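Local coordinates for protein CDA peptide synthetase I (PDB 4JN3) that is a multidomain peptide synthetase of Streptomyces coelicolor, represented here by its first condensation domain, a fold of the CoA-dependent acyltransferase clan, at residues G42-A47 with G148-Y153; T60-S65 with I159-T164; A78-A83 with G95-P100; L279-G284 with T442-A447; G284-V289 with R316-P321. All blocks are in the same frame, centred on the assembly; numbering follows the deposited sequence.

Contact 1. Residues G42-A47 with G148-Y153; sequences GPLDHA and GRHLYY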
# COMPACT_ATOMS: atom_id res chain seq x y z
N GLY A 42 -24.25 4.11 3.48
CA GLY A 42 -25.61 3.59 3.52
C GLY A 42 -25.67 2.17 4.05
O GLY A 42 -24.66 1.47 4.07
N PRO A 43 -26.87 1.72 4.46
CA PRO A 43 -27.03 0.40 5.09
C PRO A 43 -26.79 -0.76 4.13
O PRO A 43 -27.24 -0.76 2.99
CB PRO A 43 -28.49 0.42 5.56
CG PRO A 43 -29.17 1.39 4.65
CD PRO A 43 -28.14 2.45 4.36
N LEU A 44 -26.06 -1.76 4.62
CA LEU A 44 -25.79 -2.97 3.85
C LEU A 44 -26.36 -4.18 4.58
O LEU A 44 -26.52 -4.15 5.80
CB LEU A 44 -24.28 -3.16 3.66
CG LEU A 44 -23.51 -2.16 2.80
CD1 LEU A 44 -22.02 -2.49 2.83
CD2 LEU A 44 -24.03 -2.16 1.38
N ASP A 45 -26.64 -5.24 3.83
CA ASP A 45 -27.13 -6.47 4.42
C ASP A 45 -25.98 -7.43 4.68
O ASP A 45 -25.36 -7.95 3.75
CB ASP A 45 -28.16 -7.14 3.50
CG ASP A 45 -28.81 -8.34 4.14
OD1 ASP A 45 -28.21 -9.43 4.12
OD2 ASP A 45 -29.93 -8.19 4.67
N HIS A 46 -25.70 -7.67 5.96
CA HIS A 46 -24.54 -8.47 6.35
C HIS A 46 -24.59 -9.91 5.82
O HIS A 46 -23.57 -10.44 5.39
CB HIS A 46 -24.35 -8.46 7.87
CG HIS A 46 -23.27 -9.37 8.34
ND1 HIS A 46 -23.52 -10.63 8.85
CD2 HIS A 46 -21.92 -9.22 8.35
CE1 HIS A 46 -22.37 -11.20 9.18
NE2 HIS A 46 -21.39 -10.37 8.88
N ALA A 47 -25.76 -10.53 5.84
CA ALA A 47 -25.87 -11.90 5.35
C ALA A 47 -25.49 -12.00 3.87
O ALA A 47 -24.71 -12.86 3.47
CB ALA A 47 -27.27 -12.46 5.60
N GLY A 148 -26.77 4.83 9.62
CA GLY A 148 -26.74 4.01 8.42
C GLY A 148 -25.35 3.87 7.84
O GLY A 148 -25.17 3.28 6.77
N ARG A 149 -24.35 4.41 8.54
CA ARG A 149 -22.96 4.35 8.08
C ARG A 149 -22.30 3.02 8.47
O ARG A 149 -22.57 2.47 9.53
CB ARG A 149 -22.16 5.52 8.64
CG ARG A 149 -22.59 6.88 8.08
CD ARG A 149 -21.78 8.02 8.69
NE ARG A 149 -21.86 8.03 10.15
CZ ARG A 149 -22.80 8.66 10.84
NH1 ARG A 149 -23.75 9.35 10.20
NH2 ARG A 149 -22.80 8.62 12.16
N HIS A 150 -21.44 2.52 7.59
CA HIS A 150 -20.72 1.28 7.84
C HIS A 150 -19.24 1.49 7.60
O HIS A 150 -18.83 2.48 6.98
CB HIS A 150 -21.20 0.17 6.91
CG HIS A 150 -22.52 -0.42 7.29
ND1 HIS A 150 -22.65 -1.39 8.26
CD2 HIS A 150 -23.77 -0.19 6.82
CE1 HIS A 150 -23.93 -1.73 8.37
NE2 HIS A 150 -24.62 -1.01 7.50
N LEU A 151 -18.43 0.55 8.07
CA LEU A 151 -17.02 0.53 7.74
C LEU A 151 -16.66 -0.90 7.42
O LEU A 151 -16.89 -1.80 8.24
CB LEU A 151 -16.20 1.08 8.91
CG LEU A 151 -14.71 1.37 8.68
CD1 LEU A 151 -14.29 2.60 9.47
CD2 LEU A 151 -13.85 0.17 9.06
N TYR A 152 -16.14 -1.14 6.22
CA TYR A 152 -15.64 -2.47 5.86
C TYR A 152 -14.13 -2.50 6.02
O TYR A 152 -13.42 -1.82 5.29
CB TYR A 152 -16.01 -2.85 4.42
CG TYR A 152 -15.71 -4.30 4.11
CD1 TYR A 152 -14.40 -4.77 3.98
CD2 TYR A 152 -16.74 -5.22 3.98
CE1 TYR A 152 -14.14 -6.10 3.71
CE2 TYR A 152 -16.49 -6.55 3.71
CZ TYR A 152 -15.19 -6.99 3.58
OH TYR A 152 -14.97 -8.32 3.32
N TYR A 153 -13.64 -3.30 6.96
CA TYR A 153 -12.21 -3.43 7.19
C TYR A 153 -11.65 -4.65 6.48
O TYR A 153 -12.16 -5.77 6.63
CB TYR A 153 -11.92 -3.51 8.69
CG TYR A 153 -10.54 -4.01 9.06
CD1 TYR A 153 -9.42 -3.21 8.91
CD2 TYR A 153 -10.37 -5.28 9.60
CE1 TYR A 153 -8.16 -3.67 9.26
CE2 TYR A 153 -9.12 -5.75 9.95
CZ TYR A 153 -8.02 -4.94 9.79
OH TYR A 153 -6.78 -5.41 10.15
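Gly42 and Gly148 press their backbones together where the link from strand 33-40 to helix 46-58 passes the turn before strand 149-157. Gly148 O lies 3.0 Å from Gly42 C and 3.3 Å from Pro43 N, a nitrogen that has no hydrogen to give, so this is close packing of carbonyl against peptide rather than a bond. Glycine suits both places: Gly42, without a side chain, lets the two backbones lie close, while Gly148 has a positive phi (80°), a conformation easy for a residue without CB. His150 fills the remainder of the tight part. Its CG lies anti to the carbonyl carbon (chi1 -76°), which turns the ring toward the facing loop. Two atoms meet the ring at its edge, near its plane: Gly42 O, 3.3 Å from CD2, and Pro43 CA, 3.7 Å from NE2. Separately, Leu44 N lies 3.3 Å from His150 NE2. The outer side is looser. The Pro43 ring lies exposed, its CD no nearer than 3.9 Å to Gly148 O. Leu44 gives mainly backbone here, while its side chain packs on Tyr177 and Leu49 of two helices. The other ring nitrogen of His150, ND1, is hydrogen-bonded to Phe143 O on strand 138-146; because that partner is a carbonyl, ND1 must carry a hydrogen. The chemistry therefore implies an imidazole whose rotation is set from within the sheet, with its CD2 and NE2 atoms turned to the backbone of 42-44.

Contact 2. Residues T60-S65 with I159-T164; sequences TETLCS and IVIDGT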
# COMPACT_ATOMS: atom_id res chain seq x y z
N THR A 60 -10.55 -15.60 -5.78
CA THR A 60 -9.32 -14.82 -5.63
C THR A 60 -8.18 -15.68 -5.10
O THR A 60 -8.05 -15.87 -3.89
CB THR A 60 -9.53 -13.63 -4.68
OG1 THR A 60 -10.68 -12.88 -5.10
CG2 THR A 60 -8.29 -12.71 -4.66
N GLU A 61 -7.35 -16.20 -6.00
CA GLU A 61 -6.38 -17.22 -5.63
C GLU A 61 -5.46 -16.81 -4.48
O GLU A 61 -5.19 -17.59 -3.57
CB GLU A 61 -5.54 -17.67 -6.84
CG GLU A 61 -4.56 -18.79 -6.51
CD GLU A 61 -3.79 -19.29 -7.73
OE1 GLU A 61 -4.01 -18.76 -8.83
OE2 GLU A 61 -2.97 -20.21 -7.57
N THR A 62 -4.99 -15.56 -4.51
CA THR A 62 -4.05 -15.12 -3.49
C THR A 62 -4.67 -15.16 -2.09
O THR A 62 -3.97 -15.41 -1.10
CB THR A 62 -3.48 -13.72 -3.81
OG1 THR A 62 -2.39 -13.44 -2.94
CG2 THR A 62 -4.56 -12.64 -3.66
N LEU A 63 -5.97 -14.93 -2.01
CA LEU A 63 -6.68 -14.97 -0.72
C LEU A 63 -7.02 -16.40 -0.29
O LEU A 63 -7.56 -16.60 0.80
CB LEU A 63 -7.95 -14.12 -0.78
CG LEU A 63 -7.72 -12.61 -0.89
CD1 LEU A 63 -9.02 -11.86 -1.10
CD2 LEU A 63 -7.00 -12.10 0.35
N CYS A 64 -6.69 -17.37 -1.13
CA CYS A 64 -6.92 -18.79 -0.82
C CYS A 64 -5.60 -19.53 -0.70
O CYS A 64 -5.55 -20.76 -0.82
CB CYS A 64 -7.75 -19.46 -1.91
SG CYS A 64 -9.44 -18.88 -2.03
N SER A 65 -4.52 -18.79 -0.47
CA SER A 65 -3.19 -19.37 -0.49
C SER A 65 -2.55 -19.45 0.88
O SER A 65 -2.86 -18.68 1.79
CB SER A 65 -2.28 -18.59 -1.45
OG SER A 65 -2.74 -18.67 -2.79
N ILE A 159 2.11 -10.36 2.35
CA ILE A 159 2.53 -11.34 1.37
C ILE A 159 1.45 -11.72 0.34
O ILE A 159 1.77 -12.21 -0.74
CB ILE A 159 3.12 -12.62 2.03
CG1 ILE A 159 4.13 -13.29 1.10
CG2 ILE A 159 2.01 -13.59 2.42
CD1 ILE A 159 4.85 -14.46 1.71
N VAL A 160 0.18 -11.48 0.66
CA VAL A 160 -0.89 -11.88 -0.26
C VAL A 160 -1.57 -10.73 -1.00
O VAL A 160 -2.15 -10.95 -2.07
CB VAL A 160 -1.97 -12.77 0.42
CG1 VAL A 160 -1.35 -14.07 0.92
CG2 VAL A 160 -2.67 -12.02 1.55
N ILE A 161 -1.51 -9.52 -0.46
CA ILE A 161 -2.27 -8.40 -1.01
C ILE A 161 -1.50 -7.08 -0.94
O ILE A 161 -1.10 -6.65 0.14
CB ILE A 161 -3.62 -8.23 -0.28
CG1 ILE A 161 -4.58 -9.36 -0.65
CG2 ILE A 161 -4.25 -6.87 -0.57
CD1 ILE A 161 -5.11 -9.29 -2.08
N ASP A 162 -1.32 -6.44 -2.09
CA ASP A 162 -0.71 -5.10 -2.14
C ASP A 162 -1.76 -4.01 -2.33
O ASP A 162 -2.96 -4.30 -2.44
CB ASP A 162 0.37 -5.04 -3.24
CG ASP A 162 -0.15 -5.48 -4.60
OD1 ASP A 162 -1.35 -5.32 -4.88
OD2 ASP A 162 0.67 -5.98 -5.40
N GLY A 163 -1.33 -2.76 -2.37
CA GLY A 163 -2.27 -1.65 -2.50
C GLY A 163 -3.19 -1.77 -3.70
O GLY A 163 -4.40 -1.58 -3.60
N THR A 164 -2.61 -2.10 -4.85
CA THR A 164 -3.41 -2.26 -6.07
C THR A 164 -4.46 -3.35 -5.90
O THR A 164 -5.59 -3.21 -6.37
CB THR A 164 -2.51 -2.61 -7.27
OG1 THR A 164 -1.69 -1.49 -7.60
CG2 THR A 164 -3.37 -2.98 -8.48
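Val160, Thr62 and Ile161 carry this buried contact, and its polar element is a single side-chain bond. Thr62 donates from OG1 to Val160 O at 2.6 Å, arriving in the carbonyl plane on a lone pair, with a C=O...O angle of 120°. The torsion explains the reach: OG1 stands anti to the backbone N (chi1 -169°), on the side facing 159-164, while CG2 takes the place between N and the carbonyl carbon. Threonine suits the spot because its two branches do different work. The hydroxyl satisfies a carbonyl away from solvent, and CG2 meets Ile161 CD1 at 3.7 Å, the two side chains crossing at about a right angle. Val160 packs on Thr62, its CB 3.5 Å from Thr62 OG1 and its CG1 3.6 Å from Thr62 O, so this compact branched side chain is wedged beside the polar atoms. Ile161 reaches further with its longer arm; Leu63 CD2 touches its CG1 at 3.8 Å, an apolar contact beside the threonine bond. Thr62 and Leu63 belong to a short 3-10 turn, which brings both side chains to the partner loop. That turn joins helix 46-58 to strand 65-69, and the loop at Ile159-Asp162 leads from strand 149-157 into helix 163-182; Phe67 of strand 65-69 packs on Val160, and Met166 and Phe169 of helix 163-182 pack on Ile161 and Leu63.

Contact 3. Residues A78-A83 with G95-P100; sequences AYCPPA and GVPYTP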
# COMPACT_ATOMS: atom_id res chain seq x y z
N ALA A 78 0.82 -22.49 -1.87
CA ALA A 78 -0.15 -23.57 -2.06
C ALA A 78 -1.57 -23.03 -2.06
O ALA A 78 -1.97 -22.27 -1.17
CB ALA A 78 0.01 -24.63 -0.98
N TYR A 79 -2.34 -23.43 -3.07
CA TYR A 79 -3.72 -23.00 -3.21
C TYR A 79 -4.66 -23.92 -2.43
O TYR A 79 -4.63 -25.15 -2.60
CB TYR A 79 -4.09 -22.97 -4.70
CG TYR A 79 -5.56 -22.82 -5.01
CD1 TYR A 79 -6.27 -21.71 -4.58
CD2 TYR A 79 -6.23 -23.78 -5.75
CE1 TYR A 79 -7.62 -21.57 -4.87
CE2 TYR A 79 -7.57 -23.65 -6.05
CZ TYR A 79 -8.26 -22.54 -5.61
OH TYR A 79 -9.60 -22.42 -5.90
N CYS A 80 -5.48 -23.33 -1.57
CA CYS A 80 -6.42 -24.06 -0.73
C CYS A 80 -7.83 -23.49 -0.86
O CYS A 80 -8.16 -22.50 -0.22
CB CYS A 80 -6.00 -23.99 0.74
SG CYS A 80 -4.36 -24.65 1.11
N PRO A 81 -8.68 -24.12 -1.70
CA PRO A 81 -10.05 -23.62 -1.86
C PRO A 81 -10.78 -23.54 -0.53
O PRO A 81 -10.42 -24.25 0.40
CB PRO A 81 -10.70 -24.68 -2.76
CG PRO A 81 -9.56 -25.31 -3.50
CD PRO A 81 -8.41 -25.30 -2.54
N PRO A 82 -11.79 -22.66 -0.43
CA PRO A 82 -12.64 -22.61 0.76
C PRO A 82 -13.52 -23.86 0.82
O PRO A 82 -13.61 -24.59 -0.16
CB PRO A 82 -13.52 -21.38 0.51
CG PRO A 82 -12.81 -20.59 -0.56
CD PRO A 82 -12.13 -21.61 -1.41
N ALA A 83 -14.15 -24.07 1.96
CA ALA A 83 -15.07 -25.20 2.12
C ALA A 83 -16.25 -25.03 1.18
O ALA A 83 -16.58 -23.91 0.79
CB ALA A 83 -15.54 -25.28 3.56
N GLY A 95 -7.46 -34.03 3.88
CA GLY A 95 -6.68 -33.38 4.92
C GLY A 95 -6.13 -32.01 4.56
O GLY A 95 -5.39 -31.42 5.33
N VAL A 96 -6.49 -31.50 3.39
CA VAL A 96 -6.06 -30.16 3.00
C VAL A 96 -6.90 -29.13 3.74
O VAL A 96 -8.13 -29.21 3.72
CB VAL A 96 -6.22 -29.93 1.48
CG1 VAL A 96 -5.73 -28.52 1.11
CG2 VAL A 96 -5.47 -30.99 0.69
N PRO A 97 -6.25 -28.16 4.40
CA PRO A 97 -7.04 -27.15 5.11
C PRO A 97 -7.86 -26.31 4.13
O PRO A 97 -7.39 -26.01 3.04
CB PRO A 97 -5.97 -26.28 5.79
CG PRO A 97 -4.72 -26.50 4.99
CD PRO A 97 -4.80 -27.92 4.51
N TYR A 98 -9.09 -25.98 4.52
CA TYR A 98 -9.94 -25.10 3.74
C TYR A 98 -9.63 -23.66 4.12
O TYR A 98 -9.44 -23.36 5.29
CB TYR A 98 -11.41 -25.36 4.07
CG TYR A 98 -12.05 -26.55 3.38
CD1 TYR A 98 -11.82 -26.82 2.04
CD2 TYR A 98 -12.90 -27.40 4.08
CE1 TYR A 98 -12.42 -27.90 1.41
CE2 TYR A 98 -13.50 -28.48 3.47
CZ TYR A 98 -13.26 -28.73 2.13
OH TYR A 98 -13.86 -29.81 1.52
N THR A 99 -9.58 -22.78 3.13
CA THR A 99 -9.50 -21.35 3.41
C THR A 99 -10.77 -20.91 4.10
O THR A 99 -11.86 -21.05 3.55
CB THR A 99 -9.30 -20.54 2.11
OG1 THR A 99 -7.94 -20.69 1.67
CG2 THR A 99 -9.58 -19.06 2.35
N PRO A 100 -10.65 -20.40 5.33
CA PRO A 100 -11.86 -19.94 6.01
C PRO A 100 -12.29 -18.58 5.46
O PRO A 100 -11.45 -17.81 4.98
CB PRO A 100 -11.40 -19.80 7.47
CG PRO A 100 -9.95 -19.51 7.37
CD PRO A 100 -9.44 -20.24 6.15
O HOH W 1 -8.55 -26.38 0.35
O HOH W 2 -14.34 -21.94 3.99
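Where the chain leaves strand 75-79, the proline-rich run Cys80-Ala83 crosses Val96-Thr99 of the long loop that leads to strand 103-107, their end-to-end directions 76° apart. Thr99 bonds twice across the crossing. Its OG1 donates to Cys80 O at 2.6 Å, in the carbonyl plane; with OG1 anti to its carbonyl carbon (chi1 -75°), the hydroxyl is swung to the side of Cys80. The backbone adds Thr99 N to Pro81 O at 3.2 Å, the donor standing well above that carbonyl plane. Cys80 itself lies with CB 3.4 Å from Pro97 O, and its sulfur, moderately apolar and compact, rests against Val96 CG1 and Pro97 CG. The crossing thus ties the end of a two-stranded antiparallel ribbon, 65-69 with 75-79, to the strand of the larger sheet that follows, through loops rather than regular pairing. Prolines suit such a run, since they keep the chain extended and have no N-H needing a partner. Farther along, the flat ring of Tyr98 serves as a platform. Ala83 CA sits over its centre, 3.5 Å from the centroid and 10° off the normal, a CH-pi contact, and Ala83 CB touches CD2 on the same face; the small methyl lets the backbone CA come down onto the ring. Two waters complete the joint: one donates to both Pro81 O and Pro97 O, and another accepts from Ala83 N while donating to Thr99 O.

Contact 4. Residues L279-G284 with T442-A447; sequences LHRTTG and TVDEVA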
# COMPACT_ATOMS: atom_id res chain seq x y z
N LEU A 279 12.10 18.24 2.94
CA LEU A 279 13.33 17.63 3.44
C LEU A 279 14.50 18.60 3.32
O LEU A 279 15.31 18.73 4.24
CB LEU A 279 13.66 16.35 2.67
CG LEU A 279 12.73 15.16 2.91
CD1 LEU A 279 13.17 13.98 2.07
CD2 LEU A 279 12.73 14.80 4.38
N HIS A 280 14.58 19.27 2.17
CA HIS A 280 15.65 20.24 1.93
C HIS A 280 15.63 21.37 2.96
O HIS A 280 16.67 21.73 3.51
CB HIS A 280 15.54 20.82 0.52
CG HIS A 280 16.42 22.01 0.30
ND1 HIS A 280 17.79 21.95 0.34
CD2 HIS A 280 16.11 23.31 0.04
CE1 HIS A 280 18.29 23.15 0.12
NE2 HIS A 280 17.29 23.99 -0.07
N ARG A 281 14.45 21.92 3.21
CA ARG A 281 14.32 23.04 4.13
C ARG A 281 14.52 22.62 5.58
O ARG A 281 14.94 23.42 6.41
CB ARG A 281 12.95 23.72 3.97
CG ARG A 281 12.79 24.51 2.68
CD ARG A 281 13.68 25.75 2.67
NE ARG A 281 13.41 26.60 3.83
CZ ARG A 281 12.41 27.48 3.88
NH1 ARG A 281 11.61 27.64 2.84
NH2 ARG A 281 12.23 28.20 4.98
N THR A 282 14.24 21.35 5.87
CA THR A 282 14.36 20.83 7.23
C THR A 282 15.80 20.50 7.61
O THR A 282 16.23 20.79 8.72
CB THR A 282 13.51 19.55 7.42
OG1 THR A 282 12.12 19.87 7.29
CG2 THR A 282 13.76 18.94 8.79
N THR A 283 16.54 19.91 6.68
CA THR A 283 17.88 19.41 6.96
C THR A 283 18.97 20.25 6.31
O THR A 283 20.14 20.18 6.71
CB THR A 283 18.03 17.96 6.49
OG1 THR A 283 17.95 17.92 5.06
CG2 THR A 283 16.93 17.09 7.09
N GLY A 284 18.60 21.04 5.31
CA GLY A 284 19.56 21.84 4.58
C GLY A 284 20.23 21.02 3.50
O GLY A 284 20.98 21.54 2.67
N THR A 442 10.54 30.99 -4.94
CA THR A 442 11.80 30.33 -4.62
C THR A 442 11.65 29.46 -3.37
O THR A 442 11.20 29.93 -2.33
CB THR A 442 12.92 31.37 -4.38
OG1 THR A 442 13.14 32.11 -5.59
CG2 THR A 442 14.20 30.69 -3.98
N VAL A 443 12.01 28.18 -3.48
CA VAL A 443 11.84 27.24 -2.37
C VAL A 443 12.47 27.75 -1.07
O VAL A 443 11.88 27.63 0.01
CB VAL A 443 12.41 25.85 -2.72
CG1 VAL A 443 12.52 24.99 -1.47
CG2 VAL A 443 11.53 25.17 -3.76
N ASP A 444 13.67 28.32 -1.17
CA ASP A 444 14.37 28.81 0.02
C ASP A 444 13.68 30.00 0.68
O ASP A 444 14.00 30.36 1.81
CB ASP A 444 15.82 29.17 -0.32
CG ASP A 444 16.65 27.96 -0.67
OD1 ASP A 444 16.33 26.86 -0.18
OD2 ASP A 444 17.63 28.11 -1.44
N GLU A 445 12.71 30.60 -0.02
CA GLU A 445 12.02 31.78 0.49
C GLU A 445 10.60 31.49 0.97
O GLU A 445 9.97 32.34 1.60
CB GLU A 445 11.99 32.88 -0.58
CG GLU A 445 13.36 33.41 -0.97
CD GLU A 445 13.28 34.48 -2.04
OE1 GLU A 445 12.16 34.87 -2.42
OE2 GLU A 445 14.35 34.93 -2.50
N VAL A 446 10.10 30.30 0.67
CA VAL A 446 8.73 29.95 1.02
C VAL A 446 8.54 29.78 2.53
O VAL A 446 9.38 29.17 3.20
CB VAL A 446 8.26 28.68 0.29
CG1 VAL A 446 6.83 28.36 0.65
CG2 VAL A 446 8.42 28.85 -1.21
N ALA A 447 7.44 30.31 3.05
CA ALA A 447 7.15 30.26 4.48
C ALA A 447 7.08 28.83 5.01
O ALA A 447 6.33 28.00 4.51
CB ALA A 447 5.85 31.01 4.78
O HOH W 3 19.29 25.97 -1.00
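Arg281 and His280, on the last turns of helix 267-283, pin the C-terminal segment that follows helix 418-437, and Arg281 does so by gripping backbone carbonyls. From CB the arginine chain sets out with CG anti to the carbonyl carbon, then bends at chi2 (-69°) and again at chi3 (-56°), curling back toward 442-447. CG slides past Val443, 4.2 Å from its CG1; CD lies 3.7 Å from Val443 O. CZ is 3.9 Å from Asp444 O, which stands over one face of the guanidinium, toward its rim. At the tip, NH1 donates twice: to Val446 O at 2.7 Å, nearly straight (166°) and on a lone pair, and to Val443 O at 2.8 Å, this acceptor tilted from the guanidinium plane. Arginine suits the place because one nitrogen has two N-H groups for a pair of carbonyls on a turn; Val443 O also takes a bond from Val446 N. His280 works alongside, its ND1 hydrogen-bonded to Ala285 O. Its NE2 donates to the syn lone pair of Asp444 OD1 at 3.0 Å, the two side chains crossing at about a right angle and OD1 lying in the ring plane. A water also lies 3.0 Å from His280 NE2 and donates to Asp444 OD2 at 2.7 Å.

Contact 5. Residues G284-V289 with R316-P321; sequences GARDVV and RLAVRP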
# COMPACT_ATOMS: atom_id res chain seq x y z
N GLY A 284 18.60 21.04 5.31
CA GLY A 284 19.56 21.84 4.58
C GLY A 284 20.23 21.02 3.50
O GLY A 284 20.98 21.54 2.67
N ALA A 285 19.96 19.72 3.49
CA ALA A 285 20.54 18.81 2.51
C ALA A 285 20.19 19.24 1.08
O ALA A 285 19.03 19.48 0.76
CB ALA A 285 20.09 17.38 2.76
N ARG A 286 21.21 19.33 0.24
CA ARG A 286 21.02 19.64 -1.18
C ARG A 286 20.61 18.37 -1.91
O ARG A 286 19.82 18.40 -2.85
CB ARG A 286 22.32 20.18 -1.77
CG ARG A 286 22.32 20.33 -3.28
CD ARG A 286 23.74 20.50 -3.80
NE ARG A 286 23.78 20.80 -5.23
CZ ARG A 286 23.78 19.88 -6.19
NH1 ARG A 286 23.73 18.59 -5.88
NH2 ARG A 286 23.83 20.24 -7.46
N ASP A 287 21.16 17.25 -1.46
CA ASP A 287 20.88 15.96 -2.06
C ASP A 287 19.90 15.20 -1.18
O ASP A 287 20.26 14.74 -0.10
CB ASP A 287 22.18 15.17 -2.20
CG ASP A 287 21.97 13.80 -2.80
OD1 ASP A 287 21.72 13.71 -4.02
OD2 ASP A 287 22.07 12.81 -2.04
N VAL A 288 18.65 15.09 -1.62
CA VAL A 288 17.64 14.38 -0.84
C VAL A 288 17.20 13.09 -1.52
O VAL A 288 17.23 12.97 -2.74
CB VAL A 288 16.42 15.27 -0.55
CG1 VAL A 288 16.83 16.50 0.23
CG2 VAL A 288 15.72 15.66 -1.84
N VAL A 289 16.79 12.13 -0.70
CA VAL A 289 16.28 10.86 -1.20
C VAL A 289 14.88 10.63 -0.67
O VAL A 289 14.62 10.78 0.52
CB VAL A 289 17.18 9.68 -0.77
CG1 VAL A 289 16.63 8.37 -1.31
CG2 VAL A 289 18.61 9.90 -1.25
N ARG A 316 16.44 9.91 -6.21
CA ARG A 316 17.46 10.84 -5.76
C ARG A 316 17.30 12.21 -6.42
O ARG A 316 17.25 12.31 -7.65
CB ARG A 316 18.85 10.27 -6.03
CG ARG A 316 19.95 11.06 -5.37
CD ARG A 316 21.27 10.33 -5.46
NE ARG A 316 22.17 10.75 -4.40
CZ ARG A 316 23.35 10.19 -4.15
NH1 ARG A 316 23.76 9.17 -4.90
NH2 ARG A 316 24.10 10.65 -3.17
N LEU A 317 17.23 13.25 -5.60
CA LEU A 317 16.89 14.59 -6.08
C LEU A 317 17.85 15.66 -5.57
O LEU A 317 18.15 15.72 -4.38
CB LEU A 317 15.47 14.96 -5.64
CG LEU A 317 14.37 13.95 -5.97
CD1 LEU A 317 13.08 14.35 -5.28
CD2 LEU A 317 14.19 13.86 -7.48
N ALA A 318 18.31 16.51 -6.48
CA ALA A 318 19.11 17.66 -6.09
C ALA A 318 18.23 18.90 -5.98
O ALA A 318 17.57 19.28 -6.94
CB ALA A 318 20.23 17.89 -7.10
N VAL A 319 18.21 19.51 -4.81
CA VAL A 319 17.48 20.76 -4.60
C VAL A 319 18.48 21.90 -4.40
O VAL A 319 19.11 21.99 -3.35
CB VAL A 319 16.54 20.66 -3.38
CG1 VAL A 319 15.73 21.94 -3.23
CG2 VAL A 319 15.61 19.46 -3.50
N ARG A 320 18.60 22.76 -5.40
CA ARG A 320 19.67 23.76 -5.44
C ARG A 320 19.18 25.13 -4.97
O ARG A 320 18.00 25.45 -5.12
CB ARG A 320 20.19 23.86 -6.87
CG ARG A 320 21.54 24.54 -7.02
CD ARG A 320 22.60 23.84 -6.18
NE ARG A 320 23.73 23.42 -6.99
CZ ARG A 320 24.75 24.21 -7.31
NH1 ARG A 320 24.79 25.47 -6.89
NH2 ARG A 320 25.73 23.73 -8.06
N PRO A 321 20.08 25.96 -4.41
CA PRO A 321 19.69 27.33 -4.06
C PRO A 321 19.10 28.14 -5.20
O PRO A 321 19.57 28.08 -6.34
CB PRO A 321 21.01 27.97 -3.61
CG PRO A 321 22.10 27.01 -4.02
CD PRO A 321 21.46 25.66 -3.97
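Asp287 and Arg316 meet at an angle on one face of a pair of strands, the planes of carboxylate and guanidinium 59° apart. Arg316, extended from CG to NE, approaches side-on: NE donates to Asp287 OD1 at 3.0 Å and OD2 at 3.1 Å, and NH2 adds a bond to OD2 from above the carboxylate. A long, multi-donor side chain suits this place, since NH2 also forms a salt bridge with Asp223. Farther along, Arg286 and Arg320 cross without bonding; both NE atoms are donors, 3.2 Å apart. These like charges lie on the exposed end, where solvent probably screens them, while Ala318 CB lies over one face of the Arg286 guanidinium, 3.8 Å from NH1. On the opposite side of the strand pair from Asp287 and Arg316, Val288 CG2 rests obliquely on Leu317 CB at 3.9 Å and touches Val319 CG2, branched apolar groups suited to packing on helix 267-283. The backbones hold this orientation: Val288 and Leu317 exchange N-H...O bonds of 2.9 Å each way, and Val319 N reaches Arg286 O at 2.8 Å. Such a register, hydrogen-bonded at Val288-Leu317 and non-hydrogen-bonded at Asp287-Ala318 and Val289-Arg316, is that of a two-stranded antiparallel ribbon, here strands 287-294 and 311-318.

Contact 2 is buried throughout, while contacts 1, 3, 4 and 5 lie farther out and are only partly covered. Contacts 2 and 3 touch where Cys64 O meets Cys80 N, tying one ribbon end to the loops around it; contact 1 stands about 23 Å from contact 2, centre to centre, at the far end of strand 149-157. Contacts 4 and 5 form a second cluster, sharing Gly284 and joined through His280, on the other side of the chain's centre from contacts 2 and 3. Chemistry follows place: contact 2 is mostly apolar with one hydroxyl bond, contacts 1 and 3 set side chains (His150; Thr99 and Tyr98) against loop backbone, and contacts 4 and 5 add charged side chains at the surface, contact 5 on top of regular strand pairing.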